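LP04448p (Drosophila melanogaster, PDB 4QMH) probably promotes microtubule growth as a member of the XMAP215 family, through TOG domains such as this fourth one that probably bind tubulin. Local coordinates at residues 76-81 with 112-117; 138-143 with 156-161; 178-183 with 203-208; 197-202 with 230-235. All coordinates share one frame; numbering follows the deposited sequence.

From the N terminus, contact 1 comes first. It links helix 71-88 to helix 112-129 and closes a loop that contains helix 96-106. Contact 2 opens after contact 1 has closed. It closes a short loop of 12 residues, mostly helix, and joins helix 139-145 to helix 149-162. Contact 3 then pairs helix 173-186 with helix 192-209. Contact 4 crosses contact 3 along the chain: it starts on helix 192-209 before segment 203-208 and ends on helix 226-236. Contacts 2, 3 and 4 touch one another and tie together the C-terminal helices. Contact 1 touches none of them; its centre is about 18 Å from that of contact 2 and 27 Å from that of contact 3.

Contact 1 (76-81 with 112-117); sequences TTLAIC and SFVRAA
L78 meets V114 and A117 in a small, buried, wholly apolar contact between helix 71-88 and helix 112-129. One methyl group of L78 does most of the work. Its CD1 lies 3.9 Å from CB of A117 and 4.1 Å from CG1 of V114. V114 and A117 are three residues apart, so they sit on the same face of helix 112-129. The backbones come near here: CA of L78 and CA of A117 are 6.4 Å apart. Because A117 has a single methyl, CB of L78 also comes within 4.3 Å of CB of A117.

The L78 side chain is extended at its second torsion (chi2 162°). This carries CD1 outward from the helix to the two partners. V114 takes part with one branch alone. Its CG1 faces L78, and the side chains of L78 and V114 cross at about a right angle. The other branch, CG2, sits 3.7 Å above the plane of the F113 ring, offset toward its rim.

The two helices belong to an all-helical array of HEAT-like repeats, the fold of TOG domains. They run in broadly the same direction. Helix 96-106 lies beside them, and its F103 touches L78. L66 of helix 58-66 also packs on L78. Q75, just before segment 76-81, touches V114.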
loop_
_atom_site.group_PDB
_atom_site.type_symbol
_atom_site.label_atom_id
_atom_site.label_comp_id
_atom_site.label_asym_id
_atom_site.label_seq_id
_atom_site.Cartn_x
_atom_site.Cartn_y
_atom_site.Cartn_z
ATOM N N THR A 76 9.231 -5.723 -12.846
ATOM C CA THR A 76 10.322 -4.782 -13.052
ATOM C C THR A 76 9.955 -3.427 -12.459
ATOM O O THR A 76 10.792 -2.746 -11.842
ATOM C CB THR A 76 10.664 -4.637 -14.550
ATOM O OG1 THR A 76 11.142 -5.897 -15.043
ATOM C CG2 THR A 76 11.755 -3.578 -14.757
ATOM N N THR A 77 8.700 -3.035 -12.641
ATOM C CA THR A 77 8.224 -1.749 -12.146
ATOM C C THR A 77 8.270 -1.684 -10.614
ATOM O O THR A 77 8.612 -0.648 -10.046
ATOM C CB THR A 77 6.817 -1.407 -12.703
ATOM O OG1 THR A 77 6.852 -1.437 -14.137
ATOM C CG2 THR A 77 6.348 -0.054 -12.234
ATOM N N LEU A 78 7.951 -2.787 -9.933
ATOM C CA LEU A 78 8.078 -2.806 -8.477
ATOM C C LEU A 78 9.523 -2.529 -8.066
ATOM O O LEU A 78 9.771 -1.725 -7.168
ATOM C CB LEU A 78 7.596 -4.133 -7.885
ATOM C CG LEU A 78 6.084 -4.360 -7.919
ATOM C CD1 LEU A 78 5.784 -5.848 -7.729
ATOM C CD2 LEU A 78 5.353 -3.503 -6.869
ATOM N N ALA A 79 10.467 -3.189 -8.739
ATOM C CA ALA A 79 11.889 -2.975 -8.479
ATOM C C ALA A 79 12.259 -1.516 -8.695
ATOM O O ALA A 79 12.991 -0.927 -7.898
ATOM C CB ALA A 79 12.740 -3.882 -9.372
ATOM N N ILE A 80 11.769 -0.927 -9.782
ATOM C CA ILE A 80 12.054 0.486 -10.043
ATOM C C ILE A 80 11.475 1.413 -8.981
ATOM O O ILE A 80 12.113 2.391 -8.583
ATOM C CB ILE A 80 11.561 0.910 -11.434
ATOM C CG1 ILE A 80 12.470 0.310 -12.507
ATOM C CG2 ILE A 80 11.547 2.428 -11.551
ATOM C CD1 ILE A 80 11.901 0.407 -13.903
ATOM N N CYS A 81 10.274 1.105 -8.503
ATOM C CA CYS A 81 9.670 1.939 -7.473
ATOM C C CYS A 81 10.459 1.860 -6.172
ATOM O O CYS A 81 10.563 2.846 -5.455
ATOM C CB CYS A 81 8.203 1.570 -7.243
ATOM S SG CYS A 81 7.140 2.062 -8.597
ATOM N N SER A 112 4.320 -15.646 -4.644
ATOM C CA SER A 112 4.772 -15.073 -3.376
ATOM C C SER A 112 5.894 -14.048 -3.528
ATOM O O SER A 112 5.972 -13.100 -2.754
ATOM C CB SER A 112 5.229 -16.177 -2.420
ATOM O OG SER A 112 6.420 -16.783 -2.890
ATOM N N PHE A 113 6.780 -14.240 -4.502
ATOM C CA PHE A 113 7.866 -13.288 -4.677
ATOM C C PHE A 113 7.351 -11.932 -5.156
ATOM O O PHE A 113 7.956 -10.905 -4.860
ATOM C CB PHE A 113 8.975 -13.844 -5.596
ATOM C CG PHE A 113 8.672 -13.747 -7.071
ATOM C CD1 PHE A 113 9.116 -12.657 -7.816
ATOM C CD2 PHE A 113 7.982 -14.754 -7.720
ATOM C CE1 PHE A 113 8.856 -12.575 -9.183
ATOM C CE2 PHE A 113 7.721 -14.682 -9.073
ATOM C CZ PHE A 113 8.157 -13.589 -9.808
ATOM N N VAL A 114 6.236 -11.922 -5.886
ATOM C CA VAL A 114 5.646 -10.664 -6.328
ATOM C C VAL A 114 4.980 -9.994 -5.136
ATOM O O VAL A 114 5.120 -8.786 -4.928
ATOM C CB VAL A 114 4.618 -10.858 -7.469
ATOM C CG1 VAL A 114 4.015 -9.517 -7.886
ATOM C CG2 VAL A 114 5.292 -11.536 -8.671
ATOM N N ARG A 115 4.267 -10.776 -4.335
ATOM C CA ARG A 115 3.647 -10.192 -3.140
ATOM C C ARG A 115 4.724 -9.608 -2.216
ATOM O O ARG A 115 4.514 -8.576 -1.586
ATOM C CB ARG A 115 2.789 -11.212 -2.392
ATOM C CG ARG A 115 1.649 -11.773 -3.226
ATOM C CD ARG A 115 0.623 -12.516 -2.367
ATOM N NE ARG A 115 1.225 -13.633 -1.631
ATOM C CZ ARG A 115 1.241 -14.893 -2.066
ATOM N NH1 ARG A 115 0.689 -15.197 -3.229
ATOM N NH2 ARG A 115 1.807 -15.851 -1.333
ATOM N N ALA A 116 5.892 -10.247 -2.181
ATOM C CA ALA A 116 6.987 -9.803 -1.319
ATOM C C ALA A 116 7.602 -8.508 -1.824
ATOM O O ALA A 116 7.935 -7.612 -1.040
ATOM C CB ALA A 116 8.060 -10.893 -1.219
ATOM N N ALA A 117 7.769 -8.422 -3.139
ATOM C CA ALA A 117 8.244 -7.201 -3.763
ATOM C C ALA A 117 7.277 -6.064 -3.470
ATOM O O ALA A 117 7.695 -4.937 -3.194
ATOM C CB ALA A 117 8.411 -7.398 -5.271
#

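Contact 2 (138-143 with 156-161); sequences EMIADA and WAWLAD
I140 packs against L159 and W158, and all three residues are buried. The aliphatic part of the contact is between I140 and L159. CG2 of I140 touches CD1 of L159 at 3.9 Å, and CD1 of I140 touches CD2 of L159 at 4.1 Å. Both branches of each residue are thus used. The two side chains slide past each other in opposite directions.

CD1 of I140 also makes the aromatic part. It approaches the edge of the W158 ring near its plane, 3.8 Å from CZ3. The ring faces take no part in this touch. CG of W158 is anti to the backbone N (chi1 -179°), which carries the indole toward helix 139-145. The second torsion (chi2 82°) then turns its benzo edge to I140.

The contact joins two consecutive helices, 139-145 and 149-162, in the middle of the TOG domain's HEAT-like helical solenoid.

There are no hydrogen bonds between the segments. The indole NE1 of W158 is hydrogen-bonded to N123 OD1, which satisfies the polar atom of this buried ring and helps fix its rotation. F135 packs on both I140 and L159. F100 of helix 96-106 and M179 of helix 173-186 also touch I140.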
loop_
_atom_site.group_PDB
_atom_site.type_symbol
_atom_site.label_atom_id
_atom_site.label_comp_id
_atom_site.label_asym_id
_atom_site.label_seq_id
_atom_site.Cartn_x
_atom_site.Cartn_y
_atom_site.Cartn_z
ATOM N N GLU A 138 -9.237 6.124 1.411
ATOM C CA GLU A 138 -9.759 4.759 1.397
ATOM C C GLU A 138 -9.022 3.834 0.442
ATOM O O GLU A 138 -9.608 2.909 -0.099
ATOM C CB GLU A 138 -11.267 4.739 1.119
ATOM C CG GLU A 138 -12.067 5.441 2.231
ATOM C CD GLU A 138 -13.587 5.354 2.063
ATOM O OE1 GLU A 138 -14.077 4.585 1.209
ATOM O OE2 GLU A 138 -14.306 6.065 2.800
ATOM N N MET A 139 -7.733 4.069 0.244
ATOM C CA MET A 139 -6.951 3.168 -0.608
ATOM C C MET A 139 -6.934 1.749 -0.060
ATOM O O MET A 139 -7.124 0.779 -0.797
ATOM C CB MET A 139 -5.530 3.693 -0.798
ATOM C CG MET A 139 -5.492 4.953 -1.645
ATOM S SD MET A 139 -3.839 5.652 -1.861
ATOM C CE MET A 139 -3.459 6.202 -0.207
ATOM N N ILE A 140 -6.715 1.633 1.241
ATOM C CA ILE A 140 -6.693 0.317 1.877
ATOM C C ILE A 140 -8.086 -0.343 1.854
ATOM O O ILE A 140 -8.231 -1.505 1.457
ATOM C CB ILE A 140 -6.088 0.422 3.292
ATOM C CG1 ILE A 140 -4.577 0.679 3.187
ATOM C CG2 ILE A 140 -6.359 -0.831 4.110
ATOM C CD1 ILE A 140 -3.946 1.161 4.492
ATOM N N ALA A 141 -9.113 0.401 2.253
ATOM C CA ALA A 141 -10.474 -0.136 2.225
ATOM C C ALA A 141 -10.903 -0.570 0.821
ATOM O O ALA A 141 -11.566 -1.589 0.659
ATOM C CB ALA A 141 -11.454 0.874 2.787
ATOM N N ASP A 142 -10.522 0.200 -0.191
ATOM C CA ASP A 142 -10.895 -0.146 -1.557
ATOM C C ASP A 142 -10.214 -1.444 -1.987
ATOM O O ASP A 142 -10.800 -2.244 -2.729
ATOM C CB ASP A 142 -10.549 0.986 -2.526
ATOM C CG ASP A 142 -11.585 2.095 -2.529
ATOM O OD1 ASP A 142 -12.714 1.867 -2.050
ATOM O OD2 ASP A 142 -11.269 3.193 -3.037
ATOM N N ALA A 143 -8.980 -1.658 -1.535
ATOM C CA ALA A 143 -8.291 -2.912 -1.856
ATOM C C ALA A 143 -8.937 -4.089 -1.128
ATOM O O ALA A 143 -9.065 -5.176 -1.674
ATOM C CB ALA A 143 -6.801 -2.815 -1.519
ATOM N N TRP A 156 -4.405 -7.694 5.671
ATOM C CA TRP A 156 -4.697 -7.789 7.094
ATOM C C TRP A 156 -3.442 -8.083 7.932
ATOM O O TRP A 156 -3.314 -7.595 9.051
ATOM C CB TRP A 156 -5.796 -8.821 7.385
ATOM C CG TRP A 156 -7.179 -8.337 7.035
ATOM C CD1 TRP A 156 -8.053 -8.920 6.159
ATOM C CD2 TRP A 156 -7.847 -7.170 7.548
ATOM N NE1 TRP A 156 -9.217 -8.199 6.103
ATOM C CE2 TRP A 156 -9.117 -7.116 6.936
ATOM C CE3 TRP A 156 -7.493 -6.168 8.459
ATOM C CZ2 TRP A 156 -10.041 -6.099 7.207
ATOM C CZ3 TRP A 156 -8.407 -5.160 8.724
ATOM C CH2 TRP A 156 -9.669 -5.132 8.100
ATOM N N ALA A 157 -2.515 -8.876 7.403
ATOM C CA ALA A 157 -1.288 -9.164 8.145
ATOM C C ALA A 157 -0.501 -7.879 8.311
ATOM O O ALA A 157 0.065 -7.613 9.366
ATOM C CB ALA A 157 -0.445 -10.189 7.407
ATOM N N TRP A 158 -0.461 -7.086 7.244
ATOM C CA TRP A 158 0.304 -5.849 7.257
ATOM C C TRP A 158 -0.320 -4.856 8.221
ATOM O O TRP A 158 0.380 -4.226 9.004
ATOM C CB TRP A 158 0.392 -5.268 5.848
ATOM C CG TRP A 158 1.180 -3.983 5.743
ATOM C CD1 TRP A 158 2.534 -3.854 5.660
ATOM C CD2 TRP A 158 0.641 -2.659 5.659
ATOM N NE1 TRP A 158 2.882 -2.516 5.544
ATOM C CE2 TRP A 158 1.735 -1.764 5.550
ATOM C CE3 TRP A 158 -0.660 -2.140 5.682
ATOM C CZ2 TRP A 158 1.562 -0.386 5.456
ATOM C CZ3 TRP A 158 -0.827 -0.767 5.595
ATOM C CH2 TRP A 158 0.280 0.093 5.482
ATOM N N LEU A 159 -1.640 -4.727 8.185
ATOM C CA LEU A 159 -2.310 -3.831 9.119
ATOM C C LEU A 159 -2.100 -4.291 10.556
ATOM O O LEU A 159 -1.869 -3.474 11.442
ATOM C CB LEU A 159 -3.807 -3.726 8.805
ATOM C CG LEU A 159 -4.158 -3.006 7.495
ATOM C CD1 LEU A 159 -5.609 -3.277 7.090
ATOM C CD2 LEU A 159 -3.912 -1.512 7.623
ATOM N N ALA A 160 -2.172 -5.602 10.786
ATOM C CA ALA A 160 -2.017 -6.138 12.137
ATOM C C ALA A 160 -0.612 -5.872 12.653
ATOM O O ALA A 160 -0.401 -5.617 13.841
ATOM C CB ALA A 160 -2.321 -7.649 12.158
ATOM N N ASP A 161 0.347 -5.911 11.738
ATOM C CA ASP A 161 1.752 -5.718 12.056
ATOM C C ASP A 161 2.071 -4.243 12.306
ATOM O O ASP A 161 2.808 -3.920 13.230
ATOM C CB ASP A 161 2.615 -6.275 10.917
ATOM C CG ASP A 161 4.104 -6.162 11.195
ATOM O OD1 ASP A 161 4.524 -6.466 12.331
ATOM O OD2 ASP A 161 4.855 -5.770 10.273
#

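Contact 3 (178-183 with 203-208); sequences SMVPHL and LGIMIH
Helices 173-186 and 192-209 form an antiparallel pair in the helical solenoid of the TOG domain, and I205 is the centre of their contact. The N-to-C directions of the short segments make an angle of 150°, and their axes approach to 11.4 Å. I205 meets three residues of the other helix. Its CD1 touches SD of M179 at 4.1 Å. Its CG2 faces CG2 of V180 at 4.3 Å. Its CG1 touches CD2 of L183 at 4.1 Å.

CD1 of I205 is bent out of the extended form (chi2 -78°), toward the M179 thioether. M179 is extended beyond CG, and this carries SD to CD1 of I205. L183 and I205 run past each other in opposite directions.

P181 has no N-H to give to the turn before, in keeping with the kink of its helix at 181 and 182. M214 of helix 211-221 packs on both L183 and I205, and L159 of helix 149-162 touches M179.

No hydrogen bond crosses between the segments. The contact rests on dispersion between buried apolar groups at ordinary, unstrained distances, so shape fit and exclusion of water should hold this helix pair together here.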
loop_
_atom_site.group_PDB
_atom_site.type_symbol
_atom_site.label_atom_id
_atom_site.label_comp_id
_atom_site.label_asym_id
_atom_site.label_seq_id
_atom_site.Cartn_x
_atom_site.Cartn_y
_atom_site.Cartn_z
ATOM N N SER A 178 -13.098 3.415 7.774
ATOM C CA SER A 178 -13.503 2.861 6.489
ATOM C C SER A 178 -13.157 1.375 6.360
ATOM O O SER A 178 -13.729 0.679 5.524
ATOM C CB SER A 178 -12.895 3.656 5.326
ATOM O OG SER A 178 -11.508 3.389 5.190
ATOM N N MET A 179 -12.240 0.899 7.198
ATOM C CA MET A 179 -11.824 -0.504 7.166
ATOM C C MET A 179 -12.755 -1.379 7.991
ATOM O O MET A 179 -12.779 -2.597 7.840
ATOM C CB MET A 179 -10.406 -0.653 7.698
ATOM C CG MET A 179 -9.391 0.198 6.957
ATOM S SD MET A 179 -7.792 0.082 7.764
ATOM C CE MET A 179 -6.971 1.397 6.862
ATOM N N VAL A 180 -13.515 -0.759 8.881
ATOM C CA VAL A 180 -14.277 -1.537 9.859
ATOM C C VAL A 180 -15.322 -2.504 9.253
ATOM O O VAL A 180 -15.437 -3.651 9.688
ATOM C CB VAL A 180 -14.900 -0.630 10.940
ATOM C CG1 VAL A 180 -15.891 -1.420 11.791
ATOM C CG2 VAL A 180 -13.813 -0.020 11.821
ATOM N N PRO A 181 -16.080 -2.063 8.239
ATOM C CA PRO A 181 -17.011 -3.035 7.645
ATOM C C PRO A 181 -16.291 -4.249 7.076
ATOM O O PRO A 181 -16.820 -5.367 7.116
ATOM C CB PRO A 181 -17.677 -2.237 6.519
ATOM C CG PRO A 181 -17.587 -0.814 6.969
ATOM C CD PRO A 181 -16.266 -0.711 7.688
ATOM N N HIS A 182 -15.088 -4.044 6.556
ATOM C CA HIS A 182 -14.351 -5.152 5.953
ATOM C C HIS A 182 -13.784 -6.028 7.059
ATOM O O HIS A 182 -13.772 -7.244 6.946
ATOM C CB HIS A 182 -13.259 -4.626 5.033
ATOM C CG HIS A 182 -13.771 -3.646 4.029
ATOM N ND1 HIS A 182 -14.611 -4.011 3.000
ATOM C CD2 HIS A 182 -13.593 -2.309 3.915
ATOM C CE1 HIS A 182 -14.916 -2.942 2.285
ATOM N NE2 HIS A 182 -14.312 -1.897 2.819
ATOM N N LEU A 183 -13.349 -5.409 8.150
ATOM C CA LEU A 183 -12.875 -6.182 9.285
ATOM C C LEU A 183 -14.001 -7.092 9.782
ATOM O O LEU A 183 -13.789 -8.278 10.042
ATOM C CB LEU A 183 -12.452 -5.242 10.407
ATOM C CG LEU A 183 -11.971 -5.928 11.684
ATOM C CD1 LEU A 183 -10.652 -6.606 11.438
ATOM C CD2 LEU A 183 -11.828 -4.874 12.766
ATOM N N LEU A 203 -6.939 -5.836 17.243
ATOM C CA LEU A 203 -6.283 -5.023 18.264
ATOM C C LEU A 203 -5.694 -3.752 17.667
ATOM O O LEU A 203 -5.861 -2.660 18.214
ATOM C CB LEU A 203 -5.199 -5.822 18.996
ATOM C CG LEU A 203 -4.420 -5.026 20.044
ATOM C CD1 LEU A 203 -5.359 -4.526 21.140
ATOM C CD2 LEU A 203 -3.298 -5.883 20.630
ATOM N N GLY A 204 -5.000 -3.891 16.545
ATOM C CA GLY A 204 -4.438 -2.740 15.865
ATOM C C GLY A 204 -5.463 -1.681 15.503
ATOM O O GLY A 204 -5.216 -0.498 15.690
ATOM N N ILE A 205 -6.597 -2.097 14.939
ATOM C CA ILE A 205 -7.688 -1.177 14.634
ATOM C C ILE A 205 -8.187 -0.510 15.910
ATOM O O ILE A 205 -8.363 0.709 15.966
ATOM C CB ILE A 205 -8.873 -1.911 13.944
ATOM C CG1 ILE A 205 -8.411 -2.575 12.633
ATOM C CG2 ILE A 205 -10.056 -0.965 13.729
ATOM C CD1 ILE A 205 -8.257 -1.629 11.471
ATOM N N MET A 206 -8.400 -1.304 16.952
ATOM C CA MET A 206 -8.921 -0.753 18.202
ATOM C C MET A 206 -7.964 0.225 18.879
ATOM O O MET A 206 -8.405 1.138 19.569
ATOM C CB MET A 206 -9.271 -1.879 19.167
ATOM C CG MET A 206 -10.144 -1.420 20.325
ATOM S SD MET A 206 -10.579 -2.777 21.408
ATOM C CE MET A 206 -11.767 -3.635 20.380
ATOM N N ILE A 207 -6.661 0.024 18.704
ATOM C CA ILE A 207 -5.685 0.948 19.275
ATOM C C ILE A 207 -5.932 2.366 18.755
ATOM O O ILE A 207 -5.721 3.349 19.475
ATOM C CB ILE A 207 -4.241 0.492 18.986
ATOM C CG1 ILE A 207 -3.851 -0.622 19.954
ATOM C CG2 ILE A 207 -3.262 1.665 19.061
ATOM C CD1 ILE A 207 -2.570 -1.331 19.578
ATOM N N HIS A 208 -6.422 2.470 17.524
ATOM C CA HIS A 208 -6.700 3.772 16.922
ATOM C C HIS A 208 -8.136 4.275 17.085
ATOM O O HIS A 208 -8.360 5.478 17.183
ATOM C CB HIS A 208 -6.281 3.769 15.446
ATOM C CG HIS A 208 -4.805 3.635 15.263
ATOM N ND1 HIS A 208 -3.966 4.725 15.188
ATOM C CD2 HIS A 208 -4.007 2.542 15.205
ATOM C CE1 HIS A 208 -2.718 4.311 15.070
ATOM N NE2 HIS A 208 -2.716 2.989 15.068
#

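Contact 4 (197-202 with 230-235); sequences NANEAV and LAALEK
V202 points toward A232 and uses both of its methyl groups. CG1 is anti to the backbone N (chi1 172°). It is in van der Waals contact with the carbonyl oxygen of A232, at 3.8 Å. The same CG1 is 4.3 Å from CD2 of L233. The other branch, CG2, faces CB of A232, also at 4.3 Å.

The L233 side chain leaves its backbone heading away from helix 192-209. CD1 continues in the extended direction, while CD2 branches off and reaches V202. N199 sits at the margin. Its CG is anti to the carbonyl carbon (chi1 -82°), and the second torsion turns OD1 to CB of A232, 4.1 Å away. Its ND2 is hydrogen-bonded to R195 O in the preceding turn, which helps hold the amide.

The two segments cross at -48°, with their axes 9.9 Å apart at closest approach. CA of N199 and CA of A232 are 7.1 Å apart, a near approach that the small alanine allows.

The contact lays helix 226-236, near the C-terminal end of the solenoid, on helix 192-209. L183 and I187 pack on V202, and I187 also touches A232. F211 and M214 of helix 211-221 and Y184 of helix 173-186 cover L233.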
loop_
_atom_site.group_PDB
_atom_site.type_symbol
_atom_site.label_atom_id
_atom_site.label_comp_id
_atom_site.label_asym_id
_atom_site.label_seq_id
_atom_site.Cartn_x
_atom_site.Cartn_y
_atom_site.Cartn_z
ATOM N N ASN A 197 -5.844 -13.657 9.907
ATOM C CA ASN A 197 -5.167 -12.378 9.839
ATOM C C ASN A 197 -6.094 -11.205 10.203
ATOM O O ASN A 197 -5.667 -10.248 10.844
ATOM C CB ASN A 197 -4.513 -12.195 8.468
ATOM C CG ASN A 197 -3.343 -13.145 8.262
ATOM O OD1 ASN A 197 -3.007 -13.925 9.155
ATOM N ND2 ASN A 197 -2.713 -13.082 7.094
ATOM N N ALA A 198 -7.359 -11.277 9.805
ATOM C CA ALA A 198 -8.291 -10.205 10.179
ATOM C C ALA A 198 -8.505 -10.163 11.700
ATOM O O ALA A 198 -8.528 -9.084 12.322
ATOM C CB ALA A 198 -9.606 -10.341 9.423
ATOM N N ASN A 199 -8.627 -11.329 12.321
ATOM C CA ASN A 199 -8.728 -11.363 13.775
ATOM C C ASN A 199 -7.508 -10.751 14.448
ATOM O O ASN A 199 -7.634 -10.037 15.451
ATOM C CB ASN A 199 -8.987 -12.785 14.277
ATOM C CG ASN A 199 -10.451 -13.165 14.201
ATOM O OD1 ASN A 199 -11.248 -12.788 15.061
ATOM N ND2 ASN A 199 -10.821 -13.902 13.156
ATOM N N GLU A 200 -6.331 -11.015 13.893
ATOM C CA GLU A 200 -5.096 -10.468 14.444
ATOM C C GLU A 200 -5.033 -8.952 14.309
ATOM O O GLU A 200 -4.312 -8.295 15.044
ATOM C CB GLU A 200 -3.877 -11.119 13.790
ATOM C CG GLU A 200 -3.758 -12.594 14.128
ATOM C CD GLU A 200 -2.486 -13.215 13.604
ATOM O OE1 GLU A 200 -1.638 -12.473 13.058
ATOM O OE2 GLU A 200 -2.335 -14.446 13.753
ATOM N N ALA A 201 -5.800 -8.406 13.370
ATOM C CA ALA A 201 -5.796 -6.972 13.100
ATOM C C ALA A 201 -6.783 -6.225 14.000
ATOM O O ALA A 201 -6.779 -5.001 14.049
ATOM C CB ALA A 201 -6.125 -6.717 11.630
ATOM N N VAL A 202 -7.638 -6.957 14.709
ATOM C CA VAL A 202 -8.636 -6.304 15.556
ATOM C C VAL A 202 -7.985 -5.361 16.566
ATOM O O VAL A 202 -8.408 -4.206 16.710
ATOM C CB VAL A 202 -9.518 -7.329 16.292
ATOM C CG1 VAL A 202 -10.414 -6.626 17.321
ATOM C CG2 VAL A 202 -10.387 -8.092 15.291
ATOM N N LEU A 230 -18.580 -9.194 18.307
ATOM C CA LEU A 230 -18.493 -8.657 19.658
ATOM C C LEU A 230 -17.471 -9.449 20.475
ATOM O O LEU A 230 -16.684 -8.869 21.231
ATOM C CB LEU A 230 -19.856 -8.653 20.345
ATOM C CG LEU A 230 -19.831 -8.117 21.778
ATOM C CD1 LEU A 230 -19.291 -6.691 21.817
ATOM C CD2 LEU A 230 -21.218 -8.205 22.376
ATOM N N ALA A 231 -17.461 -10.764 20.303
ATOM C CA ALA A 231 -16.484 -11.595 21.002
ATOM C C ALA A 231 -15.063 -11.158 20.675
ATOM O O ALA A 231 -14.215 -11.081 21.563
ATOM C CB ALA A 231 -16.686 -13.073 20.659
ATOM N N ALA A 232 -14.806 -10.871 19.399
ATOM C CA ALA A 232 -13.493 -10.392 18.959
ATOM C C ALA A 232 -13.139 -9.045 19.588
ATOM O O ALA A 232 -12.007 -8.826 20.015
ATOM C CB ALA A 232 -13.447 -10.296 17.441
ATOM N N LEU A 233 -14.104 -8.137 19.650
ATOM C CA LEU A 233 -13.855 -6.840 20.268
ATOM C C LEU A 233 -13.535 -7.039 21.743
ATOM O O LEU A 233 -12.625 -6.404 22.278
ATOM C CB LEU A 233 -15.049 -5.895 20.092
ATOM C CG LEU A 233 -15.511 -5.574 18.668
ATOM C CD1 LEU A 233 -16.689 -4.600 18.721
ATOM C CD2 LEU A 233 -14.381 -4.994 17.860
ATOM N N GLU A 234 -14.270 -7.934 22.398
ATOM C CA GLU A 234 -14.065 -8.140 23.833
ATOM C C GLU A 234 -12.736 -8.836 24.113
ATOM O O GLU A 234 -12.101 -8.583 25.146
ATOM C CB GLU A 234 -15.236 -8.912 24.444
ATOM C CG GLU A 234 -16.498 -8.080 24.533
ATOM C CD GLU A 234 -17.728 -8.873 24.942
ATOM O OE1 GLU A 234 -17.775 -10.095 24.690
ATOM O OE2 GLU A 234 -18.660 -8.260 25.507
ATOM N N LYS A 235 -12.316 -9.698 23.191
ATOM C CA LYS A 235 -11.044 -10.406 23.331
ATOM C C LYS A 235 -9.846 -9.449 23.223
ATOM O O LYS A 235 -8.839 -9.629 23.907
ATOM C CB LYS A 235 -10.938 -11.542 22.311
ATOM C CG LYS A 235 -9.696 -12.400 22.460
ATOM C CD LYS A 235 -9.667 -13.495 21.409
ATOM C CE LYS A 235 -8.460 -14.411 21.582
ATOM N NZ LYS A 235 -8.451 -15.512 20.573
#